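Local coordinates for putative PLP-dependent aminotransferase (Bacillus cereus ATCC 10987, PDB 3JU7), which probably transfers amino groups with pyridoxal phosphate as cofactor, as a member of the DegT/DnrJ/EryC1/StrS aminotransferase family, at the interface of chains A and B. Coordinates in Å, arbitrary orientation; residue numbers count along the deposited sequence, not the author numbering. Chains: chain A/B, Putative PLP-dependent aminotransferase.

Contact 1: the interface of chains A and B. Residues chain A 321, 325-328; chain B 225-227.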
ATOM      1  N   PRO A 321      -2.298  11.801 -22.986  1.00 27.00           N
ATOM      2  CA  PRO A 321      -3.327  12.674 -22.418  1.00 25.01           C
ATOM      3  C   PRO A 321      -3.033  13.143 -21.010  1.00 25.78           C
ATOM      4  O   PRO A 321      -2.482  12.390 -20.200  1.00 25.16           O
ATOM      5  CB  PRO A 321      -4.560  11.768 -22.383  1.00 26.96           C
ATOM      6  CG  PRO A 321      -3.988  10.362 -22.295  1.00 26.08           C
ATOM      7  CD  PRO A 321      -2.855  10.459 -23.262  1.00 25.42           C
ATOM      8  N   GLN A 325      -8.022  14.692 -19.736  1.00 24.96           N
ATOM      9  CA  GLN A 325      -8.259  14.044 -21.042  1.00 24.42           C
ATOM     10  C   GLN A 325      -8.409  12.508 -20.954  1.00 25.16           C
ATOM     11  O   GLN A 325      -8.849  11.870 -21.902  1.00 23.25           O
ATOM     12  CB  GLN A 325      -7.119  14.409 -22.013  1.00 21.50           C
ATOM     13  CG  GLN A 325      -6.963  15.931 -22.182  1.00 22.45           C
ATOM     14  CD  GLN A 325      -5.736  16.320 -22.951  1.00 22.14           C
ATOM     15  OE1 GLN A 325      -4.685  15.679 -22.825  1.00 23.87           O
ATOM     16  NE2 GLN A 325      -5.850  17.392 -23.766  1.00 21.81           N
ATOM     17  N   GLN A 326      -8.032  11.926 -19.824  1.00 24.81           N
ATOM     18  CA  GLN A 326      -8.136  10.477 -19.628  1.00 25.43           C
ATOM     19  C   GLN A 326      -9.526  10.084 -19.202  1.00 26.99           C
ATOM     20  O   GLN A 326     -10.217  10.838 -18.494  1.00 29.65           O
ATOM     21  CB  GLN A 326      -7.126   9.979 -18.598  1.00 24.40           C
ATOM     22  CG  GLN A 326      -5.758  10.141 -19.116  1.00 24.36           C
ATOM     23  CD  GLN A 326      -4.686   9.665 -18.198  1.00 26.55           C
ATOM     24  OE1 GLN A 326      -4.822   8.668 -17.502  1.00 25.52           O
ATOM     25  NE2 GLN A 326      -3.585  10.369 -18.219  1.00 22.82           N
ATOM     26  N   VAL A 327      -9.928   8.893 -19.638  1.00 25.86           N
ATOM     27  CA  VAL A 327     -11.299   8.420 -19.476  1.00 23.38           C
ATOM     28  C   VAL A 327     -11.832   8.660 -18.074  1.00 23.67           C
ATOM     29  O   VAL A 327     -12.918   9.202 -17.890  1.00 22.09           O
ATOM     30  CB  VAL A 327     -11.398   6.923 -19.851  1.00 25.44           C
ATOM     31  CG1 VAL A 327     -12.738   6.292 -19.366  1.00 20.47           C
ATOM     32  CG2 VAL A 327     -11.195   6.764 -21.360  1.00 20.48           C
ATOM     33  N   LEU A 328     -11.076   8.303 -17.048  1.00 23.58           N
ATOM     34  CA  LEU A 328     -11.683   8.329 -15.709  1.00 20.33           C
ATOM     35  C   LEU A 328     -11.997   9.723 -15.209  1.00 19.65           C
ATOM     36  O   LEU A 328     -12.857   9.894 -14.384  1.00 18.35           O
ATOM     37  CB  LEU A 328     -10.813   7.612 -14.690  1.00 20.39           C
ATOM     38  CG  LEU A 328     -11.564   7.127 -13.461  1.00 17.33           C
ATOM     39  CD1 LEU A 328     -12.393   5.892 -13.806  1.00 19.26           C
ATOM     40  CD2 LEU A 328     -10.547   6.841 -12.314  1.00 22.55           C
TER
ATOM     41  N   GLU B 225      -3.207   4.499 -19.855  1.00 25.38           N
ATOM     42  CA  GLU B 225      -4.226   5.491 -19.628  1.00 23.55           C
ATOM     43  C   GLU B 225      -5.178   4.983 -18.548  1.00 22.78           C
ATOM     44  O   GLU B 225      -5.575   3.802 -18.521  1.00 20.93           O
ATOM     45  CB  GLU B 225      -4.998   5.764 -20.913  1.00 22.59           C
ATOM     46  CG  GLU B 225      -6.219   6.623 -20.647  1.00 28.15           C
ATOM     47  CD  GLU B 225      -6.828   7.258 -21.881  1.00 33.08           C
ATOM     48  OE1 GLU B 225      -6.243   7.146 -22.984  1.00 32.79           O
ATOM     49  OE2 GLU B 225      -7.897   7.886 -21.715  1.00 31.38           O
ATOM     50  N   CYS B 226      -5.546   5.876 -17.644  1.00 22.86           N
ATOM     51  CA  CYS B 226      -6.444   5.505 -16.561  1.00 24.43           C
ATOM     52  C   CYS B 226      -7.915   5.455 -17.052  1.00 23.48           C
ATOM     53  O   CYS B 226      -8.499   6.480 -17.314  1.00 22.78           O
ATOM     54  CB  CYS B 226      -6.296   6.474 -15.389  1.00 23.13           C
ATOM     55  SG  CYS B 226      -7.534   6.135 -14.115  1.00 25.56           S
ATOM     56  N   THR B 227      -8.492   4.254 -17.148  1.00 24.18           N
ATOM     57  CA  THR B 227      -9.874   4.057 -17.632  1.00 24.69           C
ATOM     58  C   THR B 227     -10.766   3.375 -16.576  1.00 25.38           C
ATOM     59  O   THR B 227     -11.907   3.068 -16.845  1.00 22.76           O
ATOM     60  CB  THR B 227      -9.900   3.233 -18.960  1.00 22.72           C
ATOM     61  OG1 THR B 227      -9.559   1.868 -18.694  1.00 27.18           O
ATOM     62  CG2 THR B 227      -8.910   3.816 -19.996  1.00 22.10           C
TER
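A:Gln326 and A:Val327 meet B:Glu225 and B:Cys226 where a segment of chain A that includes the 3-10 turn 327-329 faces a loop of chain B, in a protein of the DegT/DnrJ/EryC1/StrS aminotransferase family. The dense part begins between A:Gln326 and B:Glu225, whose extended side chains slide past each other in opposite directions, with amide and carboxylate planes 65° apart. Each thereby delivers its polar end to the partner's backbone. The amide oxygen OE1 of A:Gln326 accepts from the backbone N of B:Cys226 at 2.9 Å, in a nearly straight bond (167° at H) whose donor is tilted from the carbonyl plane. In return, the carboxylate OE2 of B:Glu225 takes the backbone N of A:Val327 at 3.1 Å through its anti lone pair, the one pointing away from OE1. B:Glu225 can make this reach because its CG stands anti to the backbone N (chi1 170°) and the chain beyond stays stretched. Within chain A, A:Gln326 NE2 donates to A:Pro321 O at 3.0 Å from above the carbonyl plane, the acceptor lying near the amide plane; this bond would favour the flip that turns OE1 toward B:Cys226. The methylene groups CG of A:Gln326 and CG of B:Glu225 pack at 3.9 Å between the two polar ends. A:Val327 belongs to the packed part too: it lies obliquely across B:Thr227 through carbon contacts, CB to B:Thr227 CA at 3.9 Å. Further along, A:Leu328 N bonds B:Cys226 O at 3.2 Å, while the thiol sulfur SG of B:Cys226 rests against A:Leu328 CD2 at 3.6 Å. Contacts are looser at the margin, where A:Pro321 presents its ring atom CG to B:Glu225 OE1 at 4.0 Å.

Contact 2: the interface of chains A and B. Residues chain A 26, 29, 31, 238; chain B 10-12, 189.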
ATOM      1  N   ASP A  26      17.517 -10.122  10.047  1.00 20.88           N
ATOM      2  CA  ASP A  26      17.409 -11.542  10.375  1.00 21.40           C
ATOM      3  C   ASP A  26      17.800 -11.795  11.832  1.00 24.00           C
ATOM      4  O   ASP A  26      17.196 -12.656  12.469  1.00 24.34           O
ATOM      5  CB  ASP A  26      18.295 -12.413   9.470  1.00 23.05           C
ATOM      6  CG  ASP A  26      17.730 -12.589   8.066  1.00 28.03           C
ATOM      7  OD1 ASP A  26      16.515 -12.364   7.897  1.00 23.85           O
ATOM      8  OD2 ASP A  26      18.508 -12.975   7.151  1.00 27.71           O
ATOM      9  N   HIS A  29      14.768 -10.248  14.147  1.00 25.05           N
ATOM     10  CA  HIS A  29      13.394 -10.745  13.961  1.00 24.84           C
ATOM     11  C   HIS A  29      12.379  -9.618  14.043  1.00 23.56           C
ATOM     12  O   HIS A  29      11.320  -9.807  14.579  1.00 24.16           O
ATOM     13  CB  HIS A  29      13.033 -11.828  14.986  1.00 24.78           C
ATOM     14  CG  HIS A  29      13.814 -13.078  14.810  1.00 30.97           C
ATOM     15  ND1 HIS A  29      13.313 -14.174  14.152  1.00 33.61           N
ATOM     16  CD2 HIS A  29      15.089 -13.382  15.141  1.00 30.57           C
ATOM     17  CE1 HIS A  29      14.240 -15.116  14.110  1.00 36.39           C
ATOM     18  NE2 HIS A  29      15.328 -14.660  14.701  1.00 30.40           N
ATOM     19  N   TYR A  31      10.650  -7.233  11.243  1.00 19.72           N
ATOM     20  CA  TYR A  31      10.517  -7.191   9.796  1.00 24.37           C
ATOM     21  C   TYR A  31       9.656  -6.062   9.233  1.00 22.66           C
ATOM     22  O   TYR A  31       9.758  -5.776   8.041  1.00 24.74           O
ATOM     23  CB  TYR A  31       9.933  -8.512   9.299  1.00 23.53           C
ATOM     24  CG  TYR A  31      10.747  -9.682   9.770  1.00 22.56           C
ATOM     25  CD1 TYR A  31      11.939 -10.020   9.148  1.00 15.48           C
ATOM     26  CD2 TYR A  31      10.339 -10.442  10.851  1.00 28.17           C
ATOM     27  CE1 TYR A  31      12.724 -11.071   9.613  1.00 26.22           C
ATOM     28  CE2 TYR A  31      11.100 -11.526  11.299  1.00 26.13           C
ATOM     29  CZ  TYR A  31      12.293 -11.834  10.682  1.00 24.83           C
ATOM     30  OH  TYR A  31      13.039 -12.914  11.125  1.00 21.11           O
ATOM     31  N   TYR A 238      12.763  -4.422   5.038  1.00 21.95           N
ATOM     32  CA  TYR A 238      13.525  -4.751   3.873  1.00 21.05           C
ATOM     33  C   TYR A 238      13.623  -3.564   2.900  1.00 22.42           C
ATOM     34  O   TYR A 238      14.716  -3.221   2.434  1.00 23.93           O
ATOM     35  CB  TYR A 238      12.885  -5.949   3.200  1.00 22.52           C
ATOM     36  CG  TYR A 238      12.882  -7.240   4.017  1.00 27.56           C
ATOM     37  CD1 TYR A 238      14.067  -7.947   4.240  1.00 26.91           C
ATOM     38  CD2 TYR A 238      11.686  -7.795   4.515  1.00 26.54           C
ATOM     39  CE1 TYR A 238      14.071  -9.133   4.940  1.00 22.15           C
ATOM     40  CE2 TYR A 238      11.700  -8.988   5.211  1.00 25.18           C
ATOM     41  CZ  TYR A 238      12.896  -9.651   5.420  1.00 20.15           C
ATOM     42  OH  TYR A 238      12.951 -10.830   6.119  1.00 17.29           O
TER
ATOM     43  N   ALA B  10       8.368 -13.238  15.183  1.00 25.80           N
ATOM     44  CA  ALA B  10       8.281 -13.565  13.781  1.00 24.14           C
ATOM     45  C   ALA B  10       9.632 -14.167  13.378  1.00 25.31           C
ATOM     46  O   ALA B  10      10.649 -13.846  13.992  1.00 26.97           O
ATOM     47  CB  ALA B  10       7.994 -12.301  12.983  1.00 22.60           C
ATOM     48  N   SER B  11       9.609 -15.079  12.406  1.00 24.44           N
ATOM     49  CA  SER B  11      10.795 -15.685  11.818  1.00 27.04           C
ATOM     50  C   SER B  11      10.603 -15.901  10.332  1.00 27.76           C
ATOM     51  O   SER B  11      10.144 -16.964   9.912  1.00 32.37           O
ATOM     52  CB  SER B  11      11.082 -17.053  12.452  1.00 27.88           C
ATOM     53  OG  SER B  11      11.723 -16.897  13.707  1.00 35.76           O
ATOM     54  N   THR B  12      10.953 -14.915   9.529  1.00 25.05           N
ATOM     55  CA  THR B  12      10.854 -15.058   8.097  1.00 24.42           C
ATOM     56  C   THR B  12      12.117 -15.813   7.666  1.00 23.81           C
ATOM     57  O   THR B  12      13.120 -15.873   8.412  1.00 19.36           O
ATOM     58  CB  THR B  12      10.848 -13.676   7.433  1.00 27.57           C
ATOM     59  OG1 THR B  12      12.084 -13.021   7.763  1.00 32.72           O
ATOM     60  CG2 THR B  12       9.680 -12.796   7.957  1.00 20.76           C
ATOM     61  N   ALA B 189       4.522 -10.216   8.219  1.00 27.01           N
ATOM     62  CA  ALA B 189       5.544 -10.996   8.942  1.00 24.50           C
ATOM     63  C   ALA B 189       4.957 -11.722  10.163  1.00 24.31           C
ATOM     64  O   ALA B 189       5.442 -12.773  10.512  1.00 23.73           O
ATOM     65  CB  ALA B 189       6.714 -10.120   9.348  1.00 23.36           C
TER
HETATM   66  O   HOH W   1      14.976 -13.673   9.374  1.00 20.93           O
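With CG anti to the carbonyl carbon in both A:His29 (chi1 -67°) and A:Tyr31 (chi1 -55°), the imidazole and phenol rings are directed at the segment B:Ala10 to B:Thr12 of the partner subunit. The imidazole is met at its edge: ND1 donates to the backbone O of B:Ala10 at 2.7 Å, with the acceptor close to the ring plane and the donor in the carbonyl plane on a lone pair. That bond would hold the ring's rotation, and B:Ser11 OG also lies 3.2 Å from A:His29 ND1. B:Ala10 also sets its methyl CB against A:Tyr31 CE2 at 3.6 Å. One face of the A:Tyr31 ring carries the methyl CG2 of B:Thr12, 3.6 Å above the plane and over its centre, and A:Tyr31 CB meets the methyl of B:Ala189. In B:Thr12 a chi1 of 61° places OG1 between the backbone N and the carbonyl carbon; from there the hydroxyl donates to the phenol OH of A:Tyr238 at 2.9 Å. The two side chains approach from opposite directions, and their hydrogen bond joins helix 237-248 of chain A to the chain B loop. The backbone N of B:Thr12 adds a weak bond to A:Tyr31 OH. Polar groups of both chains also share water 1, which lies in plane at the edge of the A:Tyr31 ring. It bonds A:Tyr31 OH at 2.7 Å and B:Thr12 O at 3.0 Å, and it links both to the carboxylate oxygen OD1 of A:Asp26 on helix 19-28.

About 40 Å separates the C-alpha centres of contact 1 and contact 2, and they have no residue in common. In contact 1 chain A contributes the 321-328 stretch with its two 3-10 turns; in contact 2 it contributes helix 19-28, the loop after it and the start of helix 237-248. Two-fold symmetry repeats each patch with the chains exchanged, so both segment pairs occur twice in the deposited two-chain assembly, which may be the functional dimer. Anchoring at points this far apart may limit rocking. B:Ala189 lies two residues before the predicted cofactor lysine, B:Lys191, which suggests that contact 2 borders the active-site region.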